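Putative uncharacterized protein (Mycobacterium avium, PDB 2Z6V) is probably a sulfotransferase that transfers a sulfuryl group from a PAPS-type donor, although its acceptor is not established. Local coordinates at residues 94-105 with 231-239; 333-341 with 405-413. All coordinates share one frame; numbering follows the deposited sequence.

Contact 1 (94-105 with 231-239)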
loop_
_atom_site.group_PDB
_atom_site.type_symbol
_atom_site.label_atom_id
_atom_site.label_comp_id
_atom_site.label_asym_id
_atom_site.label_seq_id
_atom_site.Cartn_x
_atom_site.Cartn_y
_atom_site.Cartn_z
ATOM N N ILE A 94 17.422 7.172 -13.575
ATOM C CA ILE A 94 18.414 6.130 -13.340
ATOM C C ILE A 94 19.444 6.085 -14.465
ATOM O O ILE A 94 20.641 5.933 -14.199
ATOM C CB ILE A 94 17.754 4.748 -13.166
ATOM C CG1 ILE A 94 16.943 4.735 -11.867
ATOM C CG2 ILE A 94 18.814 3.663 -13.109
ATOM C CD1 ILE A 94 16.216 3.436 -11.611
ATOM N N GLN A 95 18.992 6.221 -15.712
ATOM C CA GLN A 95 19.921 6.220 -16.832
ATOM C C GLN A 95 20.951 7.337 -16.646
ATOM O O GLN A 95 22.131 7.140 -16.916
ATOM C CB GLN A 95 19.187 6.408 -18.161
ATOM C CG GLN A 95 18.322 5.229 -18.586
ATOM C CD GLN A 95 19.040 3.889 -18.441
ATOM O OE1 GLN A 95 19.142 3.344 -17.336
ATOM N NE2 GLN A 95 19.552 3.360 -19.553
ATOM N N ASP A 96 20.516 8.504 -16.174
ATOM C CA ASP A 96 21.441 9.618 -15.948
ATOM C C ASP A 96 22.230 9.481 -14.649
ATOM O O ASP A 96 23.174 10.237 -14.422
ATOM C CB ASP A 96 20.710 10.970 -15.902
ATOM C CG ASP A 96 20.176 11.403 -17.253
ATOM O OD1 ASP A 96 20.820 11.105 -18.283
ATOM O OD2 ASP A 96 19.118 12.064 -17.281
ATOM N N HIS A 97 21.847 8.534 -13.795
ATOM C CA HIS A 97 22.534 8.343 -12.514
ATOM C C HIS A 97 22.673 6.856 -12.159
ATOM O O HIS A 97 22.131 6.387 -11.150
ATOM C CB HIS A 97 21.767 9.081 -11.412
ATOM C CG HIS A 97 21.643 10.557 -11.652
ATOM N ND1 HIS A 97 22.672 11.440 -11.408
ATOM C CD2 HIS A 97 20.635 11.292 -12.177
ATOM C CE1 HIS A 97 22.306 12.655 -11.774
ATOM N NE2 HIS A 97 21.075 12.593 -12.244
ATOM N N PRO A 98 23.428 6.101 -12.985
ATOM C CA PRO A 98 23.650 4.661 -12.785
ATOM C C PRO A 98 24.143 4.323 -11.376
ATOM O O PRO A 98 23.750 3.312 -10.796
ATOM C CB PRO A 98 24.691 4.316 -13.849
ATOM C CG PRO A 98 24.517 5.384 -14.896
ATOM C CD PRO A 98 24.287 6.616 -14.070
ATOM N N GLU A 99 24.995 5.179 -10.826
ATOM C CA GLU A 99 25.549 4.951 -9.496
ATOM C C GLU A 99 24.525 4.604 -8.409
ATOM O O GLU A 99 24.850 3.860 -7.488
ATOM C CB GLU A 99 26.364 6.165 -9.035
ATOM C CG GLU A 99 25.535 7.414 -8.800
ATOM C CD GLU A 99 25.462 8.305 -10.022
ATOM O OE1 GLU A 99 25.578 7.777 -11.155
ATOM O OE2 GLU A 99 25.277 9.535 -9.844
ATOM N N VAL A 100 23.304 5.135 -8.503
ATOM C CA VAL A 100 22.284 4.855 -7.486
ATOM C C VAL A 100 22.010 3.365 -7.318
ATOM O O VAL A 100 21.616 2.920 -6.241
ATOM C CB VAL A 100 20.920 5.558 -7.793
ATOM C CG1 VAL A 100 21.106 7.072 -7.839
ATOM C CG2 VAL A 100 20.328 5.036 -9.100
ATOM N N LEU A 101 22.228 2.599 -8.383
ATOM C CA LEU A 101 21.985 1.161 -8.360
ATOM C C LEU A 101 23.068 0.396 -7.611
ATOM O O LEU A 101 22.894 -0.783 -7.291
ATOM C CB LEU A 101 21.892 0.620 -9.787
ATOM C CG LEU A 101 20.818 1.254 -10.664
ATOM C CD1 LEU A 101 20.925 0.723 -12.085
ATOM C CD2 LEU A 101 19.451 0.963 -10.070
ATOM N N ASP A 102 24.187 1.063 -7.340
ATOM C CA ASP A 102 25.293 0.424 -6.638
ATOM C C ASP A 102 25.142 0.481 -5.122
ATOM O O ASP A 102 25.745 -0.321 -4.406
ATOM C CB ASP A 102 26.626 1.061 -7.046
ATOM C CG ASP A 102 26.890 0.960 -8.543
ATOM O OD1 ASP A 102 26.612 -0.116 -9.132
ATOM O OD2 ASP A 102 27.386 1.953 -9.125
ATOM N N ALA A 103 24.347 1.429 -4.631
ATOM C CA ALA A 103 24.126 1.555 -3.197
ATOM C C ALA A 103 23.040 0.569 -2.807
ATOM O O ALA A 103 21.943 0.585 -3.365
ATOM C CB ALA A 103 23.703 2.968 -2.843
ATOM N N PRO A 104 23.330 -0.304 -1.836
ATOM C CA PRO A 104 22.363 -1.305 -1.384
ATOM C C PRO A 104 21.217 -0.765 -0.532
ATOM O O PRO A 104 21.285 0.346 0.001
ATOM C CB PRO A 104 23.234 -2.269 -0.593
ATOM C CG PRO A 104 24.178 -1.332 0.085
ATOM C CD PRO A 104 24.572 -0.387 -1.044
ATOM N N VAL A 105 20.160 -1.568 -0.434
ATOM C CA VAL A 105 18.998 -1.267 0.400
ATOM C C VAL A 105 19.064 -2.411 1.412
ATOM O O VAL A 105 18.522 -3.496 1.179
ATOM C CB VAL A 105 17.675 -1.356 -0.398
ATOM C CG1 VAL A 105 16.475 -1.158 0.542
ATOM C CG2 VAL A 105 17.670 -0.312 -1.501
ATOM N N LYS A 231 13.031 -1.741 -5.458
ATOM C CA LYS A 231 14.407 -1.542 -5.000
ATOM C C LYS A 231 15.088 -0.377 -5.729
ATOM O O LYS A 231 15.741 0.458 -5.101
ATOM C CB LYS A 231 15.216 -2.830 -5.174
ATOM C CG LYS A 231 16.700 -2.680 -4.858
ATOM C CD LYS A 231 17.333 -4.023 -4.503
ATOM C CE LYS A 231 18.792 -3.849 -4.098
ATOM N NZ LYS A 231 19.261 -4.913 -3.160
ATOM N N ARG A 232 14.928 -0.314 -7.047
ATOM C CA ARG A 232 15.516 0.771 -7.835
ATOM C C ARG A 232 14.915 2.109 -7.393
ATOM O O ARG A 232 15.620 3.112 -7.252
ATOM C CB ARG A 232 15.245 0.556 -9.330
ATOM C CG ARG A 232 16.081 -0.539 -9.980
ATOM C CD ARG A 232 15.824 -0.594 -11.476
ATOM N NE ARG A 232 15.020 -1.757 -11.837
ATOM C CZ ARG A 232 13.876 -1.695 -12.502
ATOM N NH1 ARG A 232 13.395 -0.524 -12.881
ATOM N NH2 ARG A 232 13.216 -2.804 -12.784
ATOM N N TYR A 233 13.601 2.106 -7.178
ATOM C CA TYR A 233 12.884 3.285 -6.738
ATOM C C TYR A 233 13.499 3.750 -5.420
ATOM O O TYR A 233 13.854 4.921 -5.270
ATOM C CB TYR A 233 11.419 2.939 -6.507
ATOM C CG TYR A 233 10.451 4.081 -6.672
ATOM C CD1 TYR A 233 9.752 4.249 -7.872
ATOM C CD2 TYR A 233 10.180 4.955 -5.622
ATOM C CE1 TYR A 233 8.792 5.258 -8.022
ATOM C CE2 TYR A 233 9.220 5.971 -5.753
ATOM C CZ TYR A 233 8.528 6.114 -6.957
ATOM O OH TYR A 233 7.569 7.091 -7.105
ATOM N N LEU A 234 13.619 2.833 -4.465
ATOM C CA LEU A 234 14.188 3.180 -3.170
ATOM C C LEU A 234 15.637 3.644 -3.291
ATOM O O LEU A 234 16.072 4.527 -2.551
ATOM C CB LEU A 234 14.081 1.992 -2.211
ATOM C CG LEU A 234 12.634 1.582 -1.913
ATOM C CD1 LEU A 234 12.627 0.375 -1.004
ATOM C CD2 LEU A 234 11.896 2.739 -1.259
ATOM N N GLN A 235 16.385 3.077 -4.232
ATOM C CA GLN A 235 17.774 3.494 -4.406
ATOM C C GLN A 235 17.856 4.933 -4.921
ATOM O O GLN A 235 18.823 5.644 -4.645
ATOM C CB GLN A 235 18.506 2.536 -5.353
ATOM C CG GLN A 235 18.758 1.168 -4.737
ATOM C CD GLN A 235 19.250 0.165 -5.743
ATOM O OE1 GLN A 235 18.582 -0.102 -6.741
ATOM N NE2 GLN A 235 20.426 -0.401 -5.491
ATOM N N VAL A 236 16.837 5.361 -5.661
ATOM C CA VAL A 236 16.804 6.724 -6.172
ATOM C C VAL A 236 16.484 7.699 -5.031
ATOM O O VAL A 236 17.054 8.791 -4.949
ATOM C CB VAL A 236 15.740 6.894 -7.283
ATOM C CG1 VAL A 236 15.604 8.373 -7.650
ATOM C CG2 VAL A 236 16.123 6.067 -8.502
ATOM N N LEU A 237 15.571 7.307 -4.151
ATOM C CA LEU A 237 15.213 8.169 -3.036
ATOM C C LEU A 237 16.354 8.239 -2.013
ATOM O O LEU A 237 16.570 9.287 -1.396
ATOM C CB LEU A 237 13.920 7.676 -2.382
ATOM C CG LEU A 237 12.654 7.709 -3.257
ATOM C CD1 LEU A 237 11.484 7.066 -2.499
ATOM C CD2 LEU A 237 12.305 9.152 -3.636
ATOM N N GLN A 238 17.089 7.134 -1.847
ATOM C CA GLN A 238 18.221 7.074 -0.904
ATOM C C GLN A 238 19.375 7.963 -1.320
ATOM O O GLN A 238 20.069 8.522 -0.468
ATOM C CB GLN A 238 18.838 5.679 -0.822
ATOM C CG GLN A 238 18.078 4.626 -0.109
ATOM C CD GLN A 238 18.892 3.355 -0.035
ATOM O OE1 GLN A 238 19.547 2.977 -1.007
ATOM N NE2 GLN A 238 18.861 2.686 1.121
ATOM N N SER A 239 19.601 8.043 -2.631
ATOM C CA SER A 239 20.719 8.801 -3.164
ATOM C C SER A 239 20.830 10.225 -2.643
ATOM O O SER A 239 21.932 10.756 -2.560
ATOM C CB SER A 239 20.709 8.786 -4.708
ATOM O OG SER A 239 19.762 9.682 -5.258
HETATM O O HOH W 1 21.172 4.344 -4.051
#
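The C-terminal part of helix 224-238 meets, around Q235, the connection that leads from helix 70-96 to the central strand 109-113 of the sulfotransferase sheet. V100 and Q235 mark the closest backbone approach, with their CA atoms 5.6 Å apart. The polar link is made by the Q235 amide. With its CG beside the backbone N (chi1 -71°) and the chain extended beyond, this side chain reaches across to the 101-103 turn. There NE2 of Q235 donates to O of A103 at 2.8 Å, nearly straight at 169°; the acceptor lies in the amide plane, while the donor is tilted out of the carbonyl plane. The same NE2 makes a weak, bent bond of 123° to O of L101, at 3.1 Å. Nearer the helix backbone, a water donates to O of V100 at 2.6 Å and to O of Q235 at 2.7 Å, tying the two backbones together.

Apolar branches pack around this polar centre. V105 sets CG2 against CG of Q235 at 3.7 Å, crossing it at a slant, and V105 and L234 both rest on W245 of strand 244-248. On the other flank I94 brings CG1 to CG2 of V236, also 3.7 Å away, while its CD1 lies across the aliphatic part of R232. L101 lies alongside that arginine, both side chains pointing the same way, and touches CG of R232 through CD2. V100 CG1 meets CB of S239, whose OG bonds back to O of V236.

One side-chain amide thus reaches two backbone carbonyls, those of L101 and A103. The near-linear A103 bond probably fixes the amide's rotation, the bent L101 bond adding little, while a water that donates to both lets the V100 and Q235 carbonyls, two acceptors, approach each other.

Contact 2 (333-341 with 405-413)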
loop_
_atom_site.group_PDB
_atom_site.type_symbol
_atom_site.label_atom_id
_atom_site.label_comp_id
_atom_site.label_asym_id
_atom_site.label_seq_id
_atom_site.Cartn_x
_atom_site.Cartn_y
_atom_site.Cartn_z
ATOM N N HIS A 333 5.891 -9.955 15.632
ATOM C CA HIS A 333 4.441 -9.909 15.585
ATOM C C HIS A 333 3.834 -8.735 16.311
ATOM O O HIS A 333 3.912 -8.611 17.529
ATOM C CB HIS A 333 3.855 -11.231 16.076
ATOM C CG HIS A 333 4.231 -12.385 15.207
ATOM N ND1 HIS A 333 5.070 -13.393 15.629
ATOM C CD2 HIS A 333 3.967 -12.634 13.903
ATOM C CE1 HIS A 333 5.310 -14.211 14.619
ATOM N NE2 HIS A 333 4.653 -13.772 13.561
ATOM N N MET A 334 3.226 -7.865 15.524
ATOM C CA MET A 334 2.595 -6.673 16.044
ATOM C C MET A 334 1.083 -6.879 16.072
ATOM O O MET A 334 0.441 -7.007 15.030
ATOM C CB MET A 334 2.971 -5.494 15.158
ATOM C CG MET A 334 2.416 -4.174 15.598
ATOM S SD MET A 334 2.971 -2.942 14.437
ATOM C CE MET A 334 1.851 -3.254 13.046
ATOM N N TYR A 335 0.528 -6.922 17.276
ATOM C CA TYR A 335 -0.900 -7.127 17.463
ATOM C C TYR A 335 -1.631 -5.808 17.630
ATOM O O TYR A 335 -1.166 -4.908 18.330
ATOM C CB TYR A 335 -1.144 -8.003 18.692
ATOM C CG TYR A 335 -0.608 -9.411 18.550
ATOM C CD1 TYR A 335 -1.389 -10.424 17.990
ATOM C CD2 TYR A 335 0.692 -9.724 18.949
ATOM C CE1 TYR A 335 -0.887 -11.723 17.835
ATOM C CE2 TYR A 335 1.204 -11.012 18.796
ATOM C CZ TYR A 335 0.412 -12.007 18.241
ATOM O OH TYR A 335 0.918 -13.282 18.104
ATOM N N TYR A 336 -2.781 -5.702 16.978
ATOM C CA TYR A 336 -3.603 -4.503 17.062
ATOM C C TYR A 336 -3.926 -4.168 18.518
ATOM O O TYR A 336 -3.812 -3.014 18.945
ATOM C CB TYR A 336 -4.904 -4.714 16.290
ATOM C CG TYR A 336 -5.880 -3.575 16.423
ATOM C CD1 TYR A 336 -5.580 -2.315 15.911
ATOM C CD2 TYR A 336 -7.102 -3.751 17.072
ATOM C CE1 TYR A 336 -6.477 -1.253 16.040
ATOM C CE2 TYR A 336 -8.004 -2.696 17.207
ATOM C CZ TYR A 336 -7.685 -1.453 16.687
ATOM O OH TYR A 336 -8.575 -0.410 16.801
ATOM N N HIS A 337 -4.323 -5.181 19.283
ATOM C CA HIS A 337 -4.673 -4.954 20.669
ATOM C C HIS A 337 -3.507 -4.451 21.509
ATOM O O HIS A 337 -3.714 -3.738 22.481
ATOM C CB HIS A 337 -5.296 -6.213 21.295
ATOM C CG HIS A 337 -4.377 -7.397 21.368
ATOM N ND1 HIS A 337 -4.356 -8.387 20.409
ATOM C CD2 HIS A 337 -3.481 -7.771 22.313
ATOM C CE1 HIS A 337 -3.491 -9.320 20.761
ATOM N NE2 HIS A 337 -2.948 -8.971 21.913
ATOM N N GLU A 338 -2.285 -4.808 21.134
ATOM C CA GLU A 338 -1.112 -4.355 21.880
ATOM C C GLU A 338 -0.750 -2.942 21.457
ATOM O O GLU A 338 -0.254 -2.143 22.251
ATOM C CB GLU A 338 0.080 -5.289 21.640
ATOM C CG GLU A 338 0.161 -6.467 22.609
ATOM C CD GLU A 338 1.350 -7.386 22.336
ATOM O OE1 GLU A 338 2.462 -6.873 22.074
ATOM O OE2 GLU A 338 1.171 -8.626 22.397
ATOM N N MET A 339 -1.016 -2.636 20.198
ATOM C CA MET A 339 -0.722 -1.324 19.648
ATOM C C MET A 339 -1.648 -0.261 20.255
ATOM O O MET A 339 -1.293 0.915 20.320
ATOM C CB MET A 339 -0.890 -1.370 18.128
ATOM C CG MET A 339 0.137 -0.569 17.361
ATOM S SD MET A 339 1.828 -1.091 17.732
ATOM C CE MET A 339 2.716 0.486 17.596
ATOM N N MET A 340 -2.831 -0.684 20.699
ATOM C CA MET A 340 -3.806 0.225 21.303
ATOM C C MET A 340 -3.532 0.465 22.786
ATOM O O MET A 340 -3.545 1.606 23.249
ATOM C CB MET A 340 -5.223 -0.335 21.154
ATOM C CG MET A 340 -5.712 -0.474 19.720
ATOM S SD MET A 340 -5.763 1.096 18.829
ATOM C CE MET A 340 -4.216 0.993 17.859
ATOM N N ARG A 341 -3.286 -0.612 23.526
ATOM C CA ARG A 341 -3.024 -0.524 24.961
ATOM C C ARG A 341 -1.667 0.066 25.323
ATOM O O ARG A 341 -1.533 0.728 26.351
ATOM C CB ARG A 341 -3.163 -1.905 25.611
ATOM C CG ARG A 341 -4.591 -2.433 25.628
ATOM C CD ARG A 341 -4.686 -3.784 26.331
ATOM N NE ARG A 341 -6.074 -4.182 26.563
ATOM C CZ ARG A 341 -6.953 -4.450 25.602
ATOM N NH1 ARG A 341 -6.595 -4.368 24.325
ATOM N NH2 ARG A 341 -8.196 -4.791 25.918
ATOM N N THR A 405 -2.319 -20.315 15.260
ATOM C CA THR A 405 -0.898 -20.094 15.453
ATOM C C THR A 405 -0.571 -18.752 16.111
ATOM O O THR A 405 0.464 -18.614 16.760
ATOM C CB THR A 405 -0.126 -20.238 14.111
ATOM O OG1 THR A 405 0.678 -19.075 13.882
ATOM C CG2 THR A 405 -1.077 -20.435 12.962
ATOM N N PHE A 406 -1.458 -17.773 15.962
ATOM C CA PHE A 406 -1.242 -16.450 16.543
ATOM C C PHE A 406 -2.314 -16.102 17.570
ATOM O O PHE A 406 -3.506 -16.245 17.312
ATOM C CB PHE A 406 -1.216 -15.393 15.439
ATOM C CG PHE A 406 -0.077 -15.555 14.478
ATOM C CD1 PHE A 406 1.235 -15.399 14.907
ATOM C CD2 PHE A 406 -0.314 -15.866 13.143
ATOM C CE1 PHE A 406 2.299 -15.552 14.021
ATOM C CE2 PHE A 406 0.745 -16.022 12.243
ATOM C CZ PHE A 406 2.055 -15.863 12.685
ATOM N N ASP A 407 -1.878 -15.637 18.734
ATOM C CA ASP A 407 -2.780 -15.290 19.822
ATOM C C ASP A 407 -3.408 -13.915 19.625
ATOM O O ASP A 407 -2.952 -12.921 20.202
ATOM C CB ASP A 407 -2.009 -15.345 21.144
ATOM C CG ASP A 407 -2.870 -14.998 22.341
ATOM O OD1 ASP A 407 -3.953 -15.608 22.496
ATOM O OD2 ASP A 407 -2.453 -14.115 23.129
ATOM N N ILE A 408 -4.466 -13.866 18.820
ATOM C CA ILE A 408 -5.145 -12.610 18.523
ATOM C C ILE A 408 -6.387 -12.365 19.366
ATOM O O ILE A 408 -7.280 -13.211 19.446
ATOM C CB ILE A 408 -5.545 -12.537 17.037
ATOM C CG1 ILE A 408 -4.291 -12.616 16.162
ATOM C CG2 ILE A 408 -6.328 -11.251 16.771
ATOM C CD1 ILE A 408 -4.573 -12.589 14.680
ATOM N N GLU A 409 -6.435 -11.189 19.982
ATOM C CA GLU A 409 -7.551 -10.788 20.831
ATOM C C GLU A 409 -8.711 -10.320 19.952
ATOM O O GLU A 409 -8.637 -9.272 19.320
ATOM C CB GLU A 409 -7.086 -9.664 21.757
ATOM C CG GLU A 409 -8.012 -9.339 22.907
ATOM C CD GLU A 409 -7.292 -8.566 24.004
ATOM O OE1 GLU A 409 -6.273 -9.082 24.518
ATOM O OE2 GLU A 409 -7.740 -7.449 24.349
ATOM N N LEU A 410 -9.784 -11.099 19.911
ATOM C CA LEU A 410 -10.930 -10.755 19.080
ATOM C C LEU A 410 -11.772 -9.591 19.598
ATOM O O LEU A 410 -11.811 -9.316 20.800
ATOM C CB LEU A 410 -11.814 -11.985 18.889
ATOM C CG LEU A 410 -11.121 -13.176 18.221
ATOM C CD1 LEU A 410 -12.127 -14.302 18.043
ATOM C CD2 LEU A 410 -10.538 -12.760 16.873
ATOM N N GLU A 411 -12.441 -8.913 18.669
ATOM C CA GLU A 411 -13.297 -7.765 18.976
ATOM C C GLU A 411 -14.744 -8.095 18.587
ATOM O O GLU A 411 -15.514 -7.206 18.225
ATOM C CB GLU A 411 -12.833 -6.549 18.170
ATOM C CG GLU A 411 -11.352 -6.231 18.278
ATOM C CD GLU A 411 -10.876 -5.291 17.179
ATOM O OE1 GLU A 411 -10.801 -5.724 16.011
ATOM O OE2 GLU A 411 -10.584 -4.115 17.475
ATOM N N GLY A 412 -15.107 -9.370 18.675
ATOM C CA GLY A 412 -16.438 -9.801 18.286
ATOM C C GLY A 412 -17.624 -9.566 19.200
ATOM O O GLY A 412 -17.488 -9.033 20.304
ATOM N N ARG A 413 -18.794 -9.982 18.704
ATOM C CA ARG A 413 -20.084 -9.873 19.391
ATOM C C ARG A 413 -20.174 -8.815 20.493
ATOM O O ARG A 413 -20.269 -9.190 21.682
ATOM C CB ARG A 413 -20.504 -11.249 19.940
ATOM C CG ARG A 413 -19.356 -12.159 20.379
ATOM C CD ARG A 413 -18.557 -11.564 21.530
ATOM N NE ARG A 413 -19.330 -11.473 22.766
ATOM C CZ ARG A 413 -18.932 -10.809 23.848
ATOM N NH1 ARG A 413 -17.769 -10.173 23.848
ATOM N NH2 ARG A 413 -19.691 -10.786 24.934
HETATM O O HOH W 2 -1.006 -11.237 22.801
#
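From H333 to H337 the backbone is followed in the same direction by the tail from F406 to E409, the nearest CA pairs closing from 8.7 Å (H333 and F406) through 7.0 Å (Y335 and I408) to 6.5 Å (H337 and E409). No direct hydrogen bond joins the two segments, so side chains carry the contact.

The H337 ring is its centre. Its CG sits between the backbone N and the carbonyl carbon (chi1 64°), which lays the ring between two methylenes: CB of E409 over one face, 3.6 Å from the H337 ring centroid in a CH-pi contact, and CB of Y335 over the other. The E409 carboxylate stacks on the same imidazole, the planes only 15° apart. Further out, OE2 of E409 stands 3.1 Å from NH2 of R341, above the face of the guanidinium; the salt bridge is thus electrostatic, not a directed hydrogen bond. At the imidazole edge, in the ring plane, a water 3.1 Å from H337 NE2 donates to OD2 of D407, the residue at the centre of an inverse gamma turn.

At the H333 end the contact is aromatic and apolar. CG1 of I408 abuts the edge of the Y335 ring, 3.9 Å from CE1 of Y335. F406 and H333 meet obliquely, ring centroids 4.5 Å apart and planes at 56°. At the far end the E411 carboxylate approaches the edge of Y336.

Y335, the last residue of edge strand 331-335, is also the N-cap of helix 336-341; M334 of that strand pairs by backbone bonds with W270 and H272 of strand 267-272. The tail leaves helix 392-405 at F406, which also packs on L320 of helix 301-326, and E411 forms a salt bridge with R273 just beyond the neighbouring strand.

In the fold
Contacts 1 and 2 lie on opposite sides of the chain's centre, each centred about 21 Å from it; their own centres are 38 Å apart and their nearest atoms about 18 Å apart. The parallel sheet, ordered 132-134, 244-248, 109-113, 267-272, 331-335, relates them. Contact 1 borders inner strand 244-248 and precedes strand 109-113, after which sulfotransferases typically carry the loop that binds the 5'-phosphosulfate of PAPS. Contact 2 lies at the 331-335 edge, reaching R273 after strand 267-272, in a region consistent with 3'-phosphate recognition in this family. Through E411 and R273 it could therefore touch the donor region at second shell, while contact 1 relates to it only through the strand that follows.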